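Local coordinates for uncharacterized protein (Eubacterium ventriosum, PDB 3FDI) that is of uncertain function but, as a cytidylate kinase-like member of the P-loop NTPase clan, probably binds a nucleotide and may transfer phosphate, at residues Q6-I11 against E110-N115; E55-K60 against A94-E99; N88-K93 against F101-R106. All blocks are in the same frame, centred on the assembly; numbering follows the deposited sequence.

Interaction 1 of 3, residues Q6-I11 against E110-N115; sequences QIIIAI and EILSDN
The carboxamide of Asn115 presents one face to Ile8: the methyl CD1 stands above the amide plane, displaced toward the nitrogen, so that its closest approach is 4.0 Å from Ile8 CD1 to Asn115 ND2. The polar ends of the amide are occupied elsewhere, ND2 giving a hydrogen bond to Asn95 OD1 and OD1 receiving one from the backbone N of Asn117. These two bonds fix the rotation of the group; with both polar atoms hydrogen-bonded, the buried amide can lay its face against a methyl. The other branch of Ile8 goes to Leu112, CG2 meeting Leu112 CD1 at 3.7 Å, with the two side chains crossing at about a right angle. Beta-branched isoleucine suits this place because its arms diverge: CG2, anti to the backbone N, serves Leu112, while the longer CG1-CD1 arm (chi1 -49°) reaches Asn115. Ala94 of helix 81-95 lies against both Ile8 and Leu112 and closes the apolar patch. The partner segment is shaped by the end of helix 108-111. Ser113 OG and Ser113 N approach Glu110 O from the same face, OG at 2.9 Å, and a type I beta turn follows, closed by Asn115 N to Leu112 O at 3.0 Å. The turn leads into strand 118-125, beside strand 8-13. Strand 8-13 is the central one of a five-stranded parallel sheet of order 2-3-1-4-5, and the segment after helix 108-111 packs on one side of it, consistent with the P-loop NTPase fold, in which the chain beyond this first strand forms the phosphate-binding loop.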
loop_
_atom_site.group_PDB
_atom_site.type_symbol
_atom_site.label_atom_id
_atom_site.label_comp_id
_atom_site.label_asym_id
_atom_site.label_seq_id
_atom_site.Cartn_x
_atom_site.Cartn_y
_atom_site.Cartn_z
ATOM N N GLN B 6 -13.243 -30.214 11.349
ATOM C CA GLN B 6 -13.689 -29.810 12.716
ATOM C C GLN B 6 -12.881 -28.654 13.268
ATOM O O GLN B 6 -13.464 -27.655 13.548
ATOM C CB GLN B 6 -13.719 -30.942 13.761
ATOM C CG GLN B 6 -13.993 -30.420 15.197
ATOM C CD GLN B 6 -14.707 -31.436 16.104
ATOM O OE1 GLN B 6 -14.691 -32.651 15.867
ATOM N NE2 GLN B 6 -15.345 -30.924 17.151
ATOM N N ILE B 7 -11.565 -28.797 13.446
ATOM C CA ILE B 7 -10.687 -27.620 13.631
ATOM C C ILE B 7 -9.585 -27.499 12.582
ATOM O O ILE B 7 -8.804 -28.442 12.341
ATOM C CB ILE B 7 -9.999 -27.544 15.013
ATOM C CG1 ILE B 7 -10.927 -28.045 16.136
ATOM C CG2 ILE B 7 -9.607 -26.107 15.315
ATOM C CD1 ILE B 7 -10.708 -27.342 17.527
ATOM N N ILE B 8 -9.527 -26.326 11.957
ATOM C CA ILE B 8 -8.443 -25.976 11.033
ATOM C C ILE B 8 -7.806 -24.649 11.502
ATOM O O ILE B 8 -8.516 -23.684 11.710
ATOM C CB ILE B 8 -8.952 -25.869 9.584
ATOM C CG1 ILE B 8 -9.785 -27.104 9.215
ATOM C CG2 ILE B 8 -7.815 -25.763 8.644
ATOM C CD1 ILE B 8 -10.515 -27.005 7.935
ATOM N N ILE B 9 -6.481 -24.622 11.691
ATOM C CA ILE B 9 -5.789 -23.425 12.117
ATOM C C ILE B 9 -4.816 -23.002 11.052
ATOM O O ILE B 9 -3.948 -23.782 10.690
ATOM C CB ILE B 9 -5.035 -23.653 13.386
ATOM C CG1 ILE B 9 -6.004 -24.152 14.489
ATOM C CG2 ILE B 9 -4.275 -22.360 13.777
ATOM C CD1 ILE B 9 -5.276 -24.639 15.794
ATOM N N ALA B 10 -4.994 -21.788 10.525
ATOM C CA ALA B 10 -4.203 -21.247 9.410
ATOM C C ALA B 10 -3.295 -20.191 10.023
ATOM O O ALA B 10 -3.768 -19.226 10.641
ATOM C CB ALA B 10 -5.082 -20.648 8.356
ATOM N N ILE B 11 -1.998 -20.391 9.917
ATOM C CA ILE B 11 -1.037 -19.539 10.583
ATOM C C ILE B 11 -0.234 -18.857 9.548
ATOM O O ILE B 11 0.327 -19.525 8.658
ATOM C CB ILE B 11 -0.098 -20.357 11.463
ATOM C CG1 ILE B 11 -0.794 -20.737 12.761
ATOM C CG2 ILE B 11 1.166 -19.537 11.831
ATOM C CD1 ILE B 11 -0.156 -21.832 13.404
ATOM N N GLU B 110 -7.178 -17.642 3.115
ATOM C CA GLU B 110 -7.971 -17.249 1.949
ATOM C C GLU B 110 -8.692 -18.435 1.325
ATOM O O GLU B 110 -9.913 -18.348 1.065
ATOM C CB GLU B 110 -7.119 -16.549 0.907
ATOM C CG GLU B 110 -7.855 -16.088 -0.330
ATOM C CD GLU B 110 -8.953 -15.027 -0.076
ATOM O OE1 GLU B 110 -8.924 -14.318 0.969
ATOM O OE2 GLU B 110 -9.854 -14.911 -0.946
ATOM N N ILE B 111 -7.944 -19.519 1.070
ATOM C CA ILE B 111 -8.510 -20.768 0.530
ATOM C C ILE B 111 -9.708 -21.343 1.355
ATOM O O ILE B 111 -10.683 -21.846 0.770
ATOM C CB ILE B 111 -7.452 -21.868 0.454
ATOM C CG1 ILE B 111 -6.372 -21.497 -0.564
ATOM C CG2 ILE B 111 -8.084 -23.239 0.104
ATOM C CD1 ILE B 111 -5.298 -22.509 -0.585
ATOM N N LEU B 112 -9.619 -21.241 2.680
ATOM C CA LEU B 112 -10.567 -21.835 3.581
ATOM C C LEU B 112 -11.483 -20.805 4.213
ATOM O O LEU B 112 -12.077 -21.034 5.270
ATOM C CB LEU B 112 -9.800 -22.600 4.637
ATOM C CG LEU B 112 -8.990 -23.787 4.120
ATOM C CD1 LEU B 112 -8.245 -24.426 5.245
ATOM C CD2 LEU B 112 -9.886 -24.819 3.343
ATOM N N SER B 113 -11.528 -19.644 3.578
ATOM C CA SER B 113 -12.542 -18.618 3.793
ATOM C C SER B 113 -13.953 -19.105 4.138
ATOM O O SER B 113 -14.549 -18.703 5.111
ATOM C CB SER B 113 -12.698 -17.819 2.502
ATOM O OG SER B 113 -11.819 -16.750 2.508
ATOM N N ASP B 114 -14.521 -19.929 3.300
ATOM C CA ASP B 114 -15.919 -20.292 3.523
ATOM C C ASP B 114 -16.076 -21.407 4.571
ATOM O O ASP B 114 -17.205 -21.800 4.862
ATOM C CB ASP B 114 -16.581 -20.718 2.219
ATOM C CG ASP B 114 -15.821 -21.791 1.529
ATOM O OD1 ASP B 114 -14.579 -21.652 1.467
ATOM O OD2 ASP B 114 -16.445 -22.765 1.032
ATOM N N ASN B 115 -14.982 -21.922 5.133
ATOM C CA ASN B 115 -15.109 -23.004 6.071
ATOM C C ASN B 115 -15.189 -22.401 7.446
ATOM O O ASN B 115 -14.221 -21.853 7.913
ATOM C CB ASN B 115 -13.954 -23.969 5.968
ATOM C CG ASN B 115 -14.223 -25.256 6.684
ATOM O OD1 ASN B 115 -14.603 -25.260 7.855
ATOM N ND2 ASN B 115 -14.009 -26.374 5.998
#

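Interaction 2 of 3, residues E55-K60 against A94-E99; sequences ERFDEK and ANEEKE
Phe57 and Glu59 both carry CG anti to their carbonyl carbon (chi1 -66° and -69°), a choice that sends the ring and the carboxylate from the loop toward the end of helix 81-95. Glu96 answers with an extended chain (chi2 -178°) that carries its carboxylate out to the phenyl ring. The approaches are loose: Phe57 CE1 stands 4.5 Å from Glu96 OE2, and Glu59 OE2 is 4.4 Å from Asn95 ND2, too far for a hydrogen bond. Outside the two segments, Arg91, one turn back along the helix from Asn95, is the common partner of Phe57, Glu96 and Glu59. It forms a cation-pi contact with Phe57, its NH1 makes a salt bridge with Glu96 OE2, and the side chain of Glu59 touches it as well. Carboxylates are therefore suitable here, since their negative charges would probably be eased by the nearby guanidinium, and an aromatic ring gives that cation a polarisable surface. Asn95 fits the helix end by turning its OD1 to Asn115. The arrangement is mostly surface packing, about 17 Å from the centre of the chain to the centre of the contact. Glu59 occupies the N-cap position of helix 60-66, so the loop leads into that helix and rests on Ile111 of helix 108-111 and the last turns of helix 81-95, just before the chain runs on to strand 101-104.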
loop_
_atom_site.group_PDB
_atom_site.type_symbol
_atom_site.label_atom_id
_atom_site.label_comp_id
_atom_site.label_asym_id
_atom_site.label_seq_id
_atom_site.Cartn_x
_atom_site.Cartn_y
_atom_site.Cartn_z
ATOM N N GLU B 55 -12.450 -27.105 -11.209
ATOM C CA GLU B 55 -12.021 -26.127 -10.269
ATOM C C GLU B 55 -12.421 -24.735 -10.733
ATOM O O GLU B 55 -11.809 -24.086 -11.579
ATOM C CB GLU B 55 -10.555 -26.344 -9.960
ATOM C CG GLU B 55 -10.416 -27.619 -9.127
ATOM C CD GLU B 55 -9.016 -27.930 -8.658
ATOM O OE1 GLU B 55 -8.151 -27.028 -8.626
ATOM O OE2 GLU B 55 -8.784 -29.105 -8.300
ATOM N N ARG B 56 -13.586 -24.377 -10.232
ATOM C CA ARG B 56 -14.038 -23.018 -10.119
ATOM C C ARG B 56 -15.078 -23.126 -8.994
ATOM O O ARG B 56 -16.304 -23.141 -9.222
ATOM C CB ARG B 56 -14.618 -22.487 -11.432
ATOM C CG ARG B 56 -15.330 -21.142 -11.273
ATOM C CD ARG B 56 -15.358 -20.302 -12.558
ATOM N NE ARG B 56 -15.533 -21.111 -13.769
ATOM C CZ ARG B 56 -16.697 -21.575 -14.241
ATOM N NH1 ARG B 56 -17.837 -21.333 -13.591
ATOM N NH2 ARG B 56 -16.715 -22.306 -15.364
ATOM N N PHE B 57 -14.536 -23.280 -7.783
ATOM C CA PHE B 57 -15.306 -23.252 -6.550
ATOM C C PHE B 57 -15.437 -21.783 -6.108
ATOM O O PHE B 57 -15.732 -21.492 -4.938
ATOM C CB PHE B 57 -14.604 -24.079 -5.454
ATOM C CG PHE B 57 -14.545 -25.557 -5.738
ATOM C CD1 PHE B 57 -15.318 -26.460 -4.997
ATOM C CD2 PHE B 57 -13.718 -26.058 -6.740
ATOM C CE1 PHE B 57 -15.269 -27.845 -5.264
ATOM C CE2 PHE B 57 -13.665 -27.436 -7.014
ATOM C CZ PHE B 57 -14.433 -28.326 -6.271
ATOM N N ASP B 58 -15.194 -20.878 -7.066
ATOM C CA ASP B 58 -15.119 -19.426 -6.836
ATOM C C ASP B 58 -14.198 -19.011 -5.674
ATOM O O ASP B 58 -14.403 -17.975 -5.015
ATOM C CB ASP B 58 -16.521 -18.851 -6.715
ATOM C CG ASP B 58 -17.330 -19.074 -7.976
ATOM O OD1 ASP B 58 -16.718 -19.382 -9.038
ATOM O OD2 ASP B 58 -18.577 -18.964 -7.901
ATOM N N GLU B 59 -13.173 -19.834 -5.454
ATOM C CA GLU B 59 -12.112 -19.534 -4.520
ATOM C C GLU B 59 -11.075 -18.678 -5.281
ATOM O O GLU B 59 -10.481 -19.120 -6.292
ATOM C CB GLU B 59 -11.541 -20.839 -3.947
ATOM C CG GLU B 59 -12.578 -21.533 -3.013
ATOM C CD GLU B 59 -12.211 -22.958 -2.594
ATOM O OE1 GLU B 59 -11.007 -23.235 -2.403
ATOM O OE2 GLU B 59 -13.151 -23.787 -2.437
ATOM N N LYS B 60 -10.916 -17.439 -4.805
ATOM C CA LYS B 60 -10.157 -16.373 -5.504
ATOM C C LYS B 60 -8.730 -16.760 -5.972
ATOM O O LYS B 60 -8.351 -16.455 -7.096
ATOM C CB LYS B 60 -10.130 -15.077 -4.633
ATOM C CG LYS B 60 -11.546 -14.426 -4.399
ATOM C CD LYS B 60 -11.462 -12.953 -3.899
ATOM C CE LYS B 60 -12.691 -12.079 -4.365
ATOM N NZ LYS B 60 -14.011 -12.402 -3.731
ATOM N N ALA B 94 -9.666 -29.940 3.915
ATOM C CA ALA B 94 -10.620 -29.214 4.750
ATOM C C ALA B 94 -12.094 -29.553 4.510
ATOM O O ALA B 94 -12.841 -29.707 5.471
ATOM C CB ALA B 94 -10.434 -27.712 4.619
ATOM N N ASN B 95 -12.508 -29.627 3.248
ATOM C CA ASN B 95 -13.932 -29.485 2.899
ATOM C C ASN B 95 -14.599 -30.756 2.492
ATOM O O ASN B 95 -15.799 -30.904 2.666
ATOM C CB ASN B 95 -14.148 -28.490 1.766
ATOM C CG ASN B 95 -13.805 -27.096 2.168
ATOM O OD1 ASN B 95 -13.629 -26.793 3.364
ATOM N ND2 ASN B 95 -13.647 -26.226 1.176
ATOM N N GLU B 96 -13.821 -31.656 1.922
ATOM C CA GLU B 96 -14.342 -32.921 1.476
ATOM C C GLU B 96 -14.009 -34.031 2.484
ATOM O O GLU B 96 -14.878 -34.807 2.824
ATOM C CB GLU B 96 -13.810 -33.236 0.079
ATOM C CG GLU B 96 -14.178 -32.163 -0.963
ATOM C CD GLU B 96 -13.688 -32.470 -2.392
ATOM O OE1 GLU B 96 -13.010 -33.520 -2.622
ATOM O OE2 GLU B 96 -13.977 -31.632 -3.285
ATOM N N GLU B 97 -12.775 -34.092 2.980
ATOM C CA GLU B 97 -12.395 -35.131 3.939
ATOM C C GLU B 97 -12.688 -34.720 5.356
ATOM O O GLU B 97 -12.635 -35.554 6.258
ATOM C CB GLU B 97 -10.905 -35.463 3.835
ATOM C CG GLU B 97 -10.494 -36.116 2.532
ATOM C CD GLU B 97 -9.002 -36.415 2.478
ATOM O OE1 GLU B 97 -8.425 -36.328 1.378
ATOM O OE2 GLU B 97 -8.396 -36.724 3.527
ATOM N N LYS B 98 -12.938 -33.426 5.551
ATOM C CA LYS B 98 -13.270 -32.861 6.858
ATOM C C LYS B 98 -12.213 -33.145 7.931
ATOM O O LYS B 98 -12.516 -33.311 9.125
ATOM C CB LYS B 98 -14.637 -33.346 7.315
ATOM C CG LYS B 98 -15.795 -32.779 6.520
ATOM C CD LYS B 98 -16.053 -31.307 6.853
ATOM C CE LYS B 98 -17.437 -30.904 6.361
ATOM N NZ LYS B 98 -17.845 -29.536 6.737
ATOM N N GLU B 99 -10.962 -33.117 7.507
ATOM C CA GLU B 99 -9.858 -33.329 8.414
ATOM C C GLU B 99 -9.551 -32.074 9.232
ATOM O O GLU B 99 -9.768 -30.937 8.775
ATOM C CB GLU B 99 -8.632 -33.733 7.606
ATOM C CG GLU B 99 -7.440 -34.060 8.461
ATOM C CD GLU B 99 -6.233 -34.530 7.681
ATOM O OE1 GLU B 99 -6.138 -34.252 6.459
ATOM O OE2 GLU B 99 -5.371 -35.183 8.311
#

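Interaction 3 of 3, residues N88-K93 against F101-R106; sequences NFIRKK and FVIVGR. With SO4 (sulfate ion), chain F.
Apolar contact joins Ile90 to Ile103 and Phe101. The Ile90 methyl CD1 reaches Ile103 CG1 at 3.9 Å, and also the aliphatic root of Arg106, CB, at the same 3.9 Å. Isoleucine suits the place because its longer branch carries CD1 far enough to touch both. Phe101 takes the crowded position between its backbone N and carbonyl carbon (chi1 57°), which swings the ring up to the helix: CE2 meets Lys93 CB at 3.9 Å, and CZ comes near the backbone O of Ile90. The remainder of Lys93 bends away, its NZ forming a salt bridge with Glu97. Helix 81-95 thus runs nearly antiparallel to strand 101-104, at 159°, with 11.2 Å between the short axes, as in the beta-alpha-beta crossovers of a parallel alpha/beta fold; the crossover here starts from the neighbouring strand 34-35. On the side of the helix turned from the strand, Arg91 grips Asn88 OD1 side-on with NE and NH2, the oxygen lying in the guanidinium plane. Hydrogen bonds to a sulfate, probably from the crystallisation liquor, gather at the strand's end: Arg106 N to O1 (3.0 Å) and Arg106 NH2 to O4 (2.9 Å), with NE doubtfully close to O1. The guanidinium adds its positive charge. A leucine here would remove that group, and the sulfate would probably lose its NH2 bond and a facing charge, with Gln86 OE1 left without its NH1 partner. Gly105 suits its positive phi (68°); with the sulfate bound, a CB would also collide with O2.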
loop_
_atom_site.group_PDB
_atom_site.type_symbol
_atom_site.label_atom_id
_atom_site.label_comp_id
_atom_site.label_asym_id
_atom_site.label_seq_id
_atom_site.Cartn_x
_atom_site.Cartn_y
_atom_site.Cartn_z
ATOM N N ASN B 88 -5.623 -26.912 -3.849
ATOM C CA ASN B 88 -6.612 -27.939 -3.930
ATOM C C ASN B 88 -6.454 -29.040 -2.859
ATOM O O ASN B 88 -7.476 -29.499 -2.307
ATOM C CB ASN B 88 -6.645 -28.507 -5.302
ATOM C CG ASN B 88 -7.916 -29.245 -5.563
ATOM O OD1 ASN B 88 -9.005 -28.832 -5.105
ATOM N ND2 ASN B 88 -7.800 -30.372 -6.260
ATOM N N PHE B 89 -5.203 -29.438 -2.550
ATOM C CA PHE B 89 -4.921 -30.332 -1.411
ATOM C C PHE B 89 -5.561 -29.806 -0.158
ATOM O O PHE B 89 -6.206 -30.532 0.560
ATOM C CB PHE B 89 -3.408 -30.518 -1.181
ATOM C CG PHE B 89 -3.047 -31.382 0.019
ATOM C CD1 PHE B 89 -2.764 -32.726 -0.132
ATOM C CD2 PHE B 89 -2.929 -30.829 1.269
ATOM C CE1 PHE B 89 -2.430 -33.525 0.984
ATOM C CE2 PHE B 89 -2.598 -31.599 2.368
ATOM C CZ PHE B 89 -2.361 -32.934 2.233
ATOM N N ILE B 90 -5.351 -28.533 0.109
ATOM C CA ILE B 90 -5.794 -27.900 1.317
ATOM C C ILE B 90 -7.296 -27.827 1.376
ATOM O O ILE B 90 -7.887 -28.079 2.419
ATOM C CB ILE B 90 -5.198 -26.504 1.397
ATOM C CG1 ILE B 90 -3.699 -26.636 1.711
ATOM C CG2 ILE B 90 -5.836 -25.674 2.483
ATOM C CD1 ILE B 90 -2.950 -25.275 1.822
ATOM N N ARG B 91 -7.892 -27.487 0.235
ATOM C CA ARG B 91 -9.323 -27.362 0.108
ATOM C C ARG B 91 -10.000 -28.736 0.281
ATOM O O ARG B 91 -10.980 -28.852 0.990
ATOM C CB ARG B 91 -9.646 -26.743 -1.257
ATOM C CG ARG B 91 -11.129 -26.424 -1.520
ATOM C CD ARG B 91 -11.465 -26.339 -3.031
ATOM N NE ARG B 91 -11.196 -27.617 -3.688
ATOM C CZ ARG B 91 -12.014 -28.667 -3.718
ATOM N NH1 ARG B 91 -13.226 -28.647 -3.147
ATOM N NH2 ARG B 91 -11.596 -29.775 -4.300
ATOM N N LYS B 92 -9.474 -29.762 -0.368
ATOM C CA LYS B 92 -10.025 -31.114 -0.248
ATOM C C LYS B 92 -9.920 -31.644 1.167
ATOM O O LYS B 92 -10.882 -32.190 1.678
ATOM C CB LYS B 92 -9.335 -32.102 -1.200
ATOM C CG LYS B 92 -9.826 -32.016 -2.630
ATOM C CD LYS B 92 -9.146 -33.074 -3.538
ATOM C CE LYS B 92 -9.614 -32.961 -5.012
ATOM N NZ LYS B 92 -9.239 -34.126 -5.891
ATOM N N LYS B 93 -8.746 -31.511 1.779
ATOM C CA LYS B 93 -8.565 -31.988 3.136
ATOM C C LYS B 93 -9.526 -31.254 4.075
ATOM O O LYS B 93 -10.140 -31.883 4.948
ATOM C CB LYS B 93 -7.118 -31.841 3.613
ATOM C CG LYS B 93 -6.115 -32.780 2.951
ATOM C CD LYS B 93 -6.427 -34.260 3.218
ATOM C CE LYS B 93 -5.171 -35.114 3.135
ATOM N NZ LYS B 93 -5.391 -36.591 3.199
ATOM N N PHE B 101 -6.471 -29.907 10.999
ATOM C CA PHE B 101 -5.038 -29.677 10.809
ATOM C C PHE B 101 -4.643 -28.234 11.044
ATOM O O PHE B 101 -5.487 -27.346 11.140
ATOM C CB PHE B 101 -4.542 -30.127 9.383
ATOM C CG PHE B 101 -5.260 -29.456 8.234
ATOM C CD1 PHE B 101 -4.773 -28.275 7.666
ATOM C CD2 PHE B 101 -6.427 -29.999 7.729
ATOM C CE1 PHE B 101 -5.436 -27.656 6.604
ATOM C CE2 PHE B 101 -7.119 -29.386 6.672
ATOM C CZ PHE B 101 -6.617 -28.208 6.107
ATOM N N VAL B 102 -3.328 -28.055 11.153
ATOM C CA VAL B 102 -2.684 -26.765 11.198
ATOM C C VAL B 102 -1.969 -26.618 9.863
ATOM O O VAL B 102 -1.328 -27.557 9.371
ATOM C CB VAL B 102 -1.649 -26.672 12.343
ATOM C CG1 VAL B 102 -0.966 -25.327 12.304
ATOM C CG2 VAL B 102 -2.303 -26.920 13.725
ATOM N N ILE B 103 -2.102 -25.447 9.258
ATOM C CA ILE B 103 -1.413 -25.165 8.024
ATOM C C ILE B 103 -0.726 -23.800 8.160
ATOM O O ILE B 103 -1.339 -22.818 8.562
ATOM C CB ILE B 103 -2.369 -25.290 6.789
ATOM C CG1 ILE B 103 -1.667 -24.971 5.459
ATOM C CG2 ILE B 103 -3.590 -24.427 6.945
ATOM C CD1 ILE B 103 -0.573 -25.877 5.098
ATOM N N VAL B 104 0.560 -23.778 7.869
ATOM C CA VAL B 104 1.336 -22.560 7.899
ATOM C C VAL B 104 1.406 -22.029 6.481
ATOM O O VAL B 104 1.744 -22.775 5.550
ATOM C CB VAL B 104 2.756 -22.852 8.400
ATOM C CG1 VAL B 104 3.635 -21.614 8.251
ATOM C CG2 VAL B 104 2.710 -23.340 9.879
ATOM N N GLY B 105 1.089 -20.755 6.305
ATOM C CA GLY B 105 1.286 -20.101 5.049
ATOM C C GLY B 105 0.354 -20.646 4.007
ATOM O O GLY B 105 -0.775 -21.049 4.336
ATOM N N ARG B 106 0.825 -20.633 2.754
ATOM C CA ARG B 106 0.119 -21.233 1.622
ATOM C C ARG B 106 -1.269 -20.646 1.324
ATOM O O ARG B 106 -2.139 -21.319 0.756
ATOM C CB ARG B 106 0.023 -22.754 1.827
ATOM C CG ARG B 106 1.408 -23.485 2.018
ATOM C CD ARG B 106 2.188 -23.606 0.698
ATOM N NE ARG B 106 3.018 -22.455 0.460
ATOM C CZ ARG B 106 3.713 -22.212 -0.651
ATOM N NH1 ARG B 106 3.690 -23.061 -1.675
ATOM N NH2 ARG B 106 4.452 -21.102 -0.732
HETATM S S SO4 F . 4.935 -20.249 2.797
HETATM O O1 SO4 F . 3.765 -21.028 2.422
HETATM O O2 SO4 F . 4.395 -18.963 3.251
HETATM O O3 SO4 F . 5.714 -20.933 3.815
HETATM O O4 SO4 F . 5.798 -20.115 1.596
#

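In the fold
Helix 81-95 ties the three contacts together. Interactions 2 and 3 share it directly, and its residue Ala94 packs on interaction 1, Ile8 CD1 lying 3.4 Å from Ala94 CB. Interactions 1 and 3 are also joined through the sheet, since strands 8-13 and 101-104 are neighbours: Ile11 N lies 2.9 Å from Ile103 O and Ile11 O 2.8 Å from Gly105 N, probable hydrogen bonds. That pairing brings the two strand ends to the sulfate, which Arg13 NH2 also binds; the anion may mark a phosphate site, as in related kinases. Interaction 2 lies at the surface, at the C-terminal end of helix 81-95, its centre about 10 Å from those of the other two.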